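Local coordinates for protein KDGF (Halomonas sp., PDB 5FQ0) that probably converts unsaturated uronate sugars from pectin or alginate breakdown into linear keto forms, as in KdgF relatives, and folds as a cupin barrel holding a nickel ion, at residues H12-V17 against C36-R41; T46-Q49 against D54-G57; D79-V82 against M88-A91. All coordinates share one frame; numbering follows the deposited sequence.

Interaction 1: H12-V17 against C36-R41; sequences HDWQDV and CVKFDR
Lys38 lays its side chain over one face of the Trp14 indole, while Cys36 meets the rim of the same ring. The tight part is the aliphatic chain of the lysine: CE rides above the middle of the ring system, 3.5 Å from Trp14 CE2, and closer to the backbone Lys38 CB touches Trp14 CZ3 at 3.8 Å. Cys36 SG lies 3.8 Å from Trp14 CH2, a sulfur-aromatic contact at the ring edge. The looser part is the ammonium end, where lysine and indole are both partly exposed. Kinks at chi3 (59°) and chi4 (73°) fold this end back over the indole, which puts Lys38 NZ 4.5 Å from the centroid of the Trp14 five-membered ring and only 2° off its normal, a cation-pi contact. Strand 21-29 separates strands 15-18 and 32-39 in the sheet, so the indole reaches past it; on that strand Gln22 takes a hydrogen bond from Lys38 NZ, and Lys24 is a second cationic neighbour of the ring. An alanine in place of Trp14 would probably leave the Lys38 methylenes without their aromatic cover and the ammonium with Gln22 but no indole face beneath it. No hydrogen bond joins the two segments: their direct contact rests on dispersion and cation-pi attraction, while strand 21-29 links them through its backbone bonds.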
loop_
_atom_site.group_PDB
_atom_site.type_symbol
_atom_site.label_atom_id
_atom_site.label_comp_id
_atom_site.label_asym_id
_atom_site.label_seq_id
_atom_site.Cartn_x
_atom_site.Cartn_y
_atom_site.Cartn_z
ATOM N N HIS B 12 -9.363 3.969 14.673
ATOM C CA HIS B 12 -8.438 5.119 14.653
ATOM C C HIS B 12 -9.053 6.398 14.070
ATOM O O HIS B 12 -9.752 6.348 13.070
ATOM C CB HIS B 12 -7.167 4.759 13.862
ATOM C CG HIS B 12 -6.424 3.585 14.425
ATOM N ND1 HIS B 12 -5.374 3.725 15.307
ATOM C CD2 HIS B 12 -6.612 2.254 14.266
ATOM C CE1 HIS B 12 -4.932 2.529 15.654
ATOM N NE2 HIS B 12 -5.667 1.616 15.036
ATOM N N ASP B 13 -8.766 7.537 14.700
ATOM C CA ASP B 13 -9.219 8.858 14.243
ATOM C C ASP B 13 -8.342 9.388 13.127
ATOM O O ASP B 13 -7.141 9.086 13.093
ATOM C CB ASP B 13 -9.110 9.893 15.404
ATOM C CG ASP B 13 -10.011 9.573 16.604
ATOM O OD1 ASP B 13 -10.998 8.806 16.513
ATOM O OD2 ASP B 13 -9.730 10.156 17.664
ATOM N N TRP B 14 -8.894 10.234 12.254
ATOM C CA TRP B 14 -8.043 10.984 11.330
ATOM C C TRP B 14 -7.223 12.024 12.095
ATOM O O TRP B 14 -7.704 12.585 13.059
ATOM C CB TRP B 14 -8.875 11.704 10.270
ATOM C CG TRP B 14 -9.571 10.777 9.326
ATOM C CD1 TRP B 14 -10.882 10.458 9.342
ATOM C CD2 TRP B 14 -8.987 10.052 8.232
ATOM N NE1 TRP B 14 -11.164 9.572 8.323
ATOM C CE2 TRP B 14 -10.016 9.311 7.627
ATOM C CE3 TRP B 14 -7.701 9.965 7.703
ATOM C CZ2 TRP B 14 -9.798 8.477 6.501
ATOM C CZ3 TRP B 14 -7.478 9.127 6.584
ATOM C CH2 TRP B 14 -8.515 8.400 6.013
ATOM N N GLN B 15 -5.988 12.257 11.649
ATOM C CA GLN B 15 -5.080 13.232 12.249
ATOM C C GLN B 15 -4.882 14.341 11.228
ATOM O O GLN B 15 -4.640 14.052 10.061
ATOM C CB GLN B 15 -3.703 12.594 12.557
ATOM C CG GLN B 15 -3.726 11.400 13.512
ATOM C CD GLN B 15 -4.349 11.751 14.858
ATOM O OE1 GLN B 15 -4.071 12.810 15.426
ATOM N NE2 GLN B 15 -5.240 10.887 15.350
ATOM N N ASP B 16 -4.955 15.596 11.655
ATOM C CA ASP B 16 -4.724 16.719 10.740
ATOM C C ASP B 16 -3.268 16.801 10.308
ATOM O O ASP B 16 -2.379 16.663 11.118
ATOM C CB ASP B 16 -5.128 18.016 11.401
ATOM C CG ASP B 16 -6.608 18.107 11.583
ATOM O OD1 ASP B 16 -7.331 17.706 10.659
ATOM O OD2 ASP B 16 -7.058 18.537 12.649
ATOM N N VAL B 17 -3.030 16.975 9.020
ATOM C CA VAL B 17 -1.686 17.140 8.524
ATOM C C VAL B 17 -1.530 18.625 8.265
ATOM O O VAL B 17 -0.705 19.272 8.914
ATOM C CB VAL B 17 -1.448 16.335 7.236
ATOM C CG1 VAL B 17 -0.049 16.613 6.679
ATOM C CG2 VAL B 17 -1.679 14.845 7.489
ATOM N N CYS B 36 -2.322 6.101 5.473
ATOM C CA CYS B 36 -3.484 6.391 4.621
ATOM C C CYS B 36 -3.671 7.904 4.674
ATOM O O CYS B 36 -3.828 8.454 5.770
ATOM C CB CYS B 36 -4.742 5.648 5.112
ATOM S SG CYS B 36 -6.230 5.996 4.143
ATOM N N VAL B 37 -3.644 8.572 3.509
ATOM C CA VAL B 37 -3.759 10.051 3.443
ATOM C C VAL B 37 -5.040 10.468 2.686
ATOM O O VAL B 37 -5.306 10.018 1.562
ATOM C CB VAL B 37 -2.509 10.728 2.792
ATOM C CG1 VAL B 37 -2.525 12.258 3.017
ATOM C CG2 VAL B 37 -1.211 10.119 3.345
ATOM N N LYS B 38 -5.836 11.317 3.332
ATOM C CA LYS B 38 -7.105 11.798 2.786
ATOM C C LYS B 38 -7.016 13.273 2.397
ATOM O O LYS B 38 -6.720 14.133 3.248
ATOM C CB LYS B 38 -8.222 11.640 3.826
ATOM C CG LYS B 38 -9.600 12.076 3.316
ATOM C CD LYS B 38 -10.713 11.610 4.239
ATOM C CE LYS B 38 -10.555 12.139 5.668
ATOM N NZ LYS B 38 -10.847 13.573 5.855
ATOM N N PHE B 39 -7.342 13.555 1.131
ATOM C CA PHE B 39 -7.296 14.902 0.593
ATOM C C PHE B 39 -8.721 15.385 0.327
ATOM O O PHE B 39 -9.528 14.663 -0.208
ATOM C CB PHE B 39 -6.586 14.876 -0.768
ATOM C CG PHE B 39 -5.094 14.767 -0.699
ATOM C CD1 PHE B 39 -4.479 13.627 -0.204
ATOM C CD2 PHE B 39 -4.290 15.803 -1.229
ATOM C CE1 PHE B 39 -3.088 13.531 -0.195
ATOM C CE2 PHE B 39 -2.909 15.722 -1.202
ATOM C CZ PHE B 39 -2.304 14.587 -0.692
ATOM N N ASP B 40 -9.006 16.619 0.701
ATOM C CA ASP B 40 -10.153 17.327 0.188
ATOM C C ASP B 40 -9.885 17.601 -1.284
ATOM O O ASP B 40 -8.732 17.605 -1.723
ATOM C CB ASP B 40 -10.268 18.654 0.919
ATOM C CG ASP B 40 -10.665 18.479 2.354
ATOM O OD1 ASP B 40 -11.019 17.352 2.785
ATOM O OD2 ASP B 40 -10.673 19.496 3.040
ATOM N N ARG B 41 -10.947 17.801 -2.056
ATOM C CA ARG B 41 -10.787 18.132 -3.467
ATOM C C ARG B 41 -9.961 19.421 -3.651
ATOM O O ARG B 41 -10.159 20.414 -2.953
ATOM C CB ARG B 41 -12.160 18.256 -4.093
ATOM C CG ARG B 41 -12.214 18.946 -5.424
ATOM C CD ARG B 41 -13.494 19.740 -5.304
ATOM N NE ARG B 41 -14.567 19.187 -6.078
ATOM C CZ ARG B 41 -15.857 19.428 -5.887
ATOM N NH1 ARG B 41 -16.315 20.156 -4.877
ATOM N NH2 ARG B 41 -16.701 18.903 -6.742
#

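Interaction 2: T46-Q49 against D54-G57; sequences TPHQ and DQIG. With NI (nickel (II) ion), chain H.
His48 and Gln55 meet through a nickel ion rather than directly. Each binds the metal at 2.2 Å, through His48 NE2 and Gln55 OE1. His48 NE2 stands 4.4 Å from Gln55 OE1, so the N-Ni-O angle is about 171° and the two ligands are trans, with the ion almost on the line between them. The imidazole points squarely at the metal, its CD2 and CE1 nearly equidistant from it. What fixes the rotation of that ring is its other nitrogen: His48 ND1 donates to Thr46 O at 2.9 Å, a fairly straight bond (158°) lying close to the ring plane and in the carbonyl plane. This is a cupin site, set between the two sheets of the barrel: His48 comes from strand 44-48 in one sheet, Gln55 from strand 54-61 in the other, and NE2 of His50 and of His89 are among the four remaining ligand atoms. Gln55 spans its share of the gap with an extended chain, CG anti to the backbone N (chi1 -173°). The metal lies to one side of the carboxamide C=O direction, 3.2 Å from Gln55 CD. The amide nitrogen is turned away from the nickel. It donates instead to a citrate, probably from the crystallisation liquor, and makes a weak hydrogen bond to Asp102 OD1.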
loop_
_atom_site.group_PDB
_atom_site.type_symbol
_atom_site.label_atom_id
_atom_site.label_comp_id
_atom_site.label_asym_id
_atom_site.label_seq_id
_atom_site.Cartn_x
_atom_site.Cartn_y
_atom_site.Cartn_z
ATOM N N THR B 46 2.519 19.664 -2.213
ATOM C CA THR B 46 3.498 20.434 -3.001
ATOM C C THR B 46 4.739 19.592 -3.364
ATOM O O THR B 46 5.177 18.748 -2.580
ATOM C CB THR B 46 3.891 21.772 -2.311
ATOM O OG1 THR B 46 4.524 21.511 -1.069
ATOM C CG2 THR B 46 2.649 22.633 -2.022
ATOM N N PRO B 47 5.295 19.807 -4.563
ATOM C CA PRO B 47 6.378 18.935 -5.030
ATOM C C PRO B 47 7.570 18.986 -4.097
ATOM O O PRO B 47 7.937 20.054 -3.631
ATOM C CB PRO B 47 6.718 19.502 -6.429
ATOM C CG PRO B 47 5.472 20.256 -6.843
ATOM C CD PRO B 47 5.007 20.878 -5.543
ATOM N N HIS B 48 8.141 17.816 -3.808
ATOM C CA HIS B 48 9.236 17.679 -2.862
ATOM C C HIS B 48 9.947 16.358 -3.226
ATOM O O HIS B 48 9.470 15.574 -4.067
ATOM C CB HIS B 48 8.679 17.631 -1.434
ATOM C CG HIS B 48 7.806 16.433 -1.199
ATOM N ND1 HIS B 48 6.526 16.344 -1.701
ATOM C CD2 HIS B 48 8.069 15.231 -0.630
ATOM C CE1 HIS B 48 6.010 15.170 -1.384
ATOM N NE2 HIS B 48 6.929 14.473 -0.745
ATOM N N GLN B 49 11.091 16.137 -2.596
ATOM C CA GLN B 49 11.946 14.960 -2.789
ATOM C C GLN B 49 12.223 14.446 -1.413
ATOM O O GLN B 49 12.261 15.239 -0.464
ATOM C CB GLN B 49 13.333 15.389 -3.264
ATOM C CG GLN B 49 13.481 15.724 -4.714
ATOM C CD GLN B 49 14.937 15.736 -5.141
ATOM O OE1 GLN B 49 15.833 15.724 -4.297
ATOM N NE2 GLN B 49 15.176 15.720 -6.457
ATOM N N ASP B 54 12.391 5.897 -0.149
ATOM C CA ASP B 54 11.638 5.567 -1.367
ATOM C C ASP B 54 10.157 5.694 -0.989
ATOM O O ASP B 54 9.794 5.501 0.174
ATOM C CB ASP B 54 11.896 4.124 -1.855
ATOM C CG ASP B 54 13.343 3.882 -2.301
ATOM O OD1 ASP B 54 13.988 4.833 -2.811
ATOM O OD2 ASP B 54 13.804 2.723 -2.224
ATOM N N GLN B 55 9.323 6.049 -1.959
ATOM C CA GLN B 55 7.903 6.244 -1.744
ATOM C C GLN B 55 7.112 5.593 -2.868
ATOM O O GLN B 55 7.479 5.702 -4.055
ATOM C CB GLN B 55 7.529 7.715 -1.657
ATOM C CG GLN B 55 6.050 7.870 -1.266
ATOM C CD GLN B 55 5.657 9.304 -1.132
ATOM O OE1 GLN B 55 6.505 10.131 -0.844
ATOM N NE2 GLN B 55 4.358 9.624 -1.340
ATOM N N ILE B 56 6.043 4.887 -2.496
ATOM C CA ILE B 56 5.009 4.510 -3.451
ATOM C C ILE B 56 3.701 5.141 -2.990
ATOM O O ILE B 56 3.370 5.097 -1.790
ATOM C CB ILE B 56 4.888 2.955 -3.609
ATOM C CG1 ILE B 56 6.132 2.393 -4.341
ATOM C CG2 ILE B 56 3.622 2.563 -4.407
ATOM C CD1 ILE B 56 6.247 0.892 -4.299
ATOM N N GLY B 57 2.947 5.725 -3.922
ATOM C CA GLY B 57 1.573 6.173 -3.630
ATOM C C GLY B 57 0.574 5.304 -4.374
ATOM O O GLY B 57 0.550 5.248 -5.615
HETATM NI NI NI H . 6.752 12.293 -0.632
#

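Interaction 3: D79-V82 against M88-A91; sequences DAFV and MHGA. With NI (nickel (II) ion), chain H.
This is a buried aromatic contact bridging the two sheets of the cupin barrel, between Phe81 on strand 80-83 of one and His89 on strand 89-93 of the other. One corner of the phenyl ring does the touching: Phe81 CE2 comes to 3.9 Å from His89 CD2 and to 4.2 Å from His89 CG and His89 CB. The rings meet obliquely, with centroids 5.8 Å apart and planes inclined at 37°. In both residues CB already points across the gap; CG then takes the crowded position between the backbone N and the carbonyl carbon (chi1 70° for Phe81, 59° for His89), which settles how each ring is turned there. The phenyl thus packs against the carbon side of the imidazole, and the nitrogens serve other partners. His89 NE2 binds the nickel at 2.1 Å, with His48, His50 and Gln55 as fellow ligands, while ND1 hydrogen-bonds to Thr87 O, so the ring is gripped at two points and cannot readily turn. Phe81 also lies against Val66 and Leu68 of strand 64-68 and against Gln55; it is thus a second-shell residue, touching the two metal ligands Gln55 and His89. Its strand pairs with an antiparallel strand of the other chain, carrying the sheet across the dimer interface close to the metal site. Phe81 presents only C-H and pi surface to His89 and so offers no rival for the coordinating nitrogen: the contact probably just fills the space beside the imidazole's carbon side, while the metal bond and the Thr87 carbonyl set the ring's direction.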
loop_
_atom_site.group_PDB
_atom_site.type_symbol
_atom_site.label_atom_id
_atom_site.label_comp_id
_atom_site.label_asym_id
_atom_site.label_seq_id
_atom_site.Cartn_x
_atom_site.Cartn_y
_atom_site.Cartn_z
ATOM N N ASP B 79 -4.533 2.704 -9.427
ATOM C CA ASP B 79 -3.296 3.191 -10.040
ATOM C C ASP B 79 -2.280 3.591 -9.002
ATOM O O ASP B 79 -2.641 3.834 -7.833
ATOM C CB ASP B 79 -3.538 4.400 -10.974
ATOM C CG ASP B 79 -4.525 4.109 -12.115
ATOM O OD1 ASP B 79 -4.673 2.960 -12.591
ATOM O OD2 ASP B 79 -5.161 5.086 -12.546
ATOM N N ALA B 80 -1.010 3.702 -9.406
ATOM C CA ALA B 80 0.039 4.084 -8.447
ATOM C C ALA B 80 1.195 4.888 -9.062
ATOM O O ALA B 80 1.371 4.902 -10.280
ATOM C CB ALA B 80 0.576 2.841 -7.733
ATOM N N PHE B 81 1.981 5.557 -8.233
ATOM C CA PHE B 81 3.317 6.030 -8.670
ATOM C C PHE B 81 4.402 5.489 -7.745
ATOM O O PHE B 81 4.118 5.211 -6.563
ATOM C CB PHE B 81 3.405 7.566 -8.723
ATOM C CG PHE B 81 3.388 8.238 -7.378
ATOM C CD1 PHE B 81 2.177 8.517 -6.728
ATOM C CD2 PHE B 81 4.575 8.622 -6.766
ATOM C CE1 PHE B 81 2.159 9.141 -5.504
ATOM C CE2 PHE B 81 4.570 9.268 -5.530
ATOM C CZ PHE B 81 3.364 9.526 -4.890
ATOM N N VAL B 82 5.636 5.384 -8.262
ATOM C CA VAL B 82 6.807 5.096 -7.435
ATOM C C VAL B 82 7.773 6.255 -7.592
ATOM O O VAL B 82 8.077 6.610 -8.717
ATOM C CB VAL B 82 7.430 3.677 -7.693
ATOM C CG1 VAL B 82 7.731 3.424 -9.179
ATOM C CG2 VAL B 82 8.667 3.401 -6.816
ATOM N N MET B 88 11.512 14.047 -7.399
ATOM C CA MET B 88 10.501 15.057 -7.144
ATOM C C MET B 88 9.127 14.523 -7.452
ATOM O O MET B 88 8.891 13.950 -8.517
ATOM C CB MET B 88 10.743 16.290 -8.035
ATOM C CG MET B 88 11.924 17.151 -7.596
ATOM S SD MET B 88 11.662 17.961 -6.005
ATOM C CE MET B 88 10.099 18.728 -6.381
ATOM N N HIS B 89 8.199 14.745 -6.538
ATOM C CA HIS B 89 6.848 14.275 -6.743
ATOM C C HIS B 89 5.929 15.195 -5.953
ATOM O O HIS B 89 6.349 15.832 -4.972
ATOM C CB HIS B 89 6.702 12.793 -6.304
ATOM C CG HIS B 89 7.047 12.545 -4.864
ATOM N ND1 HIS B 89 8.350 12.537 -4.396
ATOM C CD2 HIS B 89 6.260 12.328 -3.789
ATOM C CE1 HIS B 89 8.344 12.339 -3.090
ATOM N NE2 HIS B 89 7.089 12.167 -2.702
ATOM N N GLY B 90 4.695 15.291 -6.414
ATOM C CA GLY B 90 3.656 16.137 -5.797
ATOM C C GLY B 90 2.312 15.673 -6.323
ATOM O O GLY B 90 2.252 14.829 -7.224
ATOM N N ALA B 91 1.228 16.220 -5.785
ATOM C CA ALA B 91 -0.128 15.778 -6.176
ATOM C C ALA B 91 -1.160 16.867 -5.967
ATOM O O ALA B 91 -1.056 17.664 -5.041
ATOM C CB ALA B 91 -0.545 14.537 -5.353
HETATM NI NI NI H . 6.752 12.293 -0.632
#

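Along the chain the three contacts follow one another without overlapping. Interactions 2 and 3 are neighbours, with centres about 6 Å apart, and both contribute ligands to the same nickel: Gln55 OE1 and His89 NE2 lie 2.8 Å apart around it. Each spans the two sheets of the cupin barrel, strands 54-61 and 80-83 adjoining in one, 44-48 and 89-93 in the other, where His48 O and His89 N are 2.9 Å apart. Interaction 1 lies on the opposite side of the chain's centre, its centre about 17 and 18 Å from theirs, at the far end of the six-stranded sheet. That sheet therefore carries a partly buried contact at one end and metal-site residues toward the other.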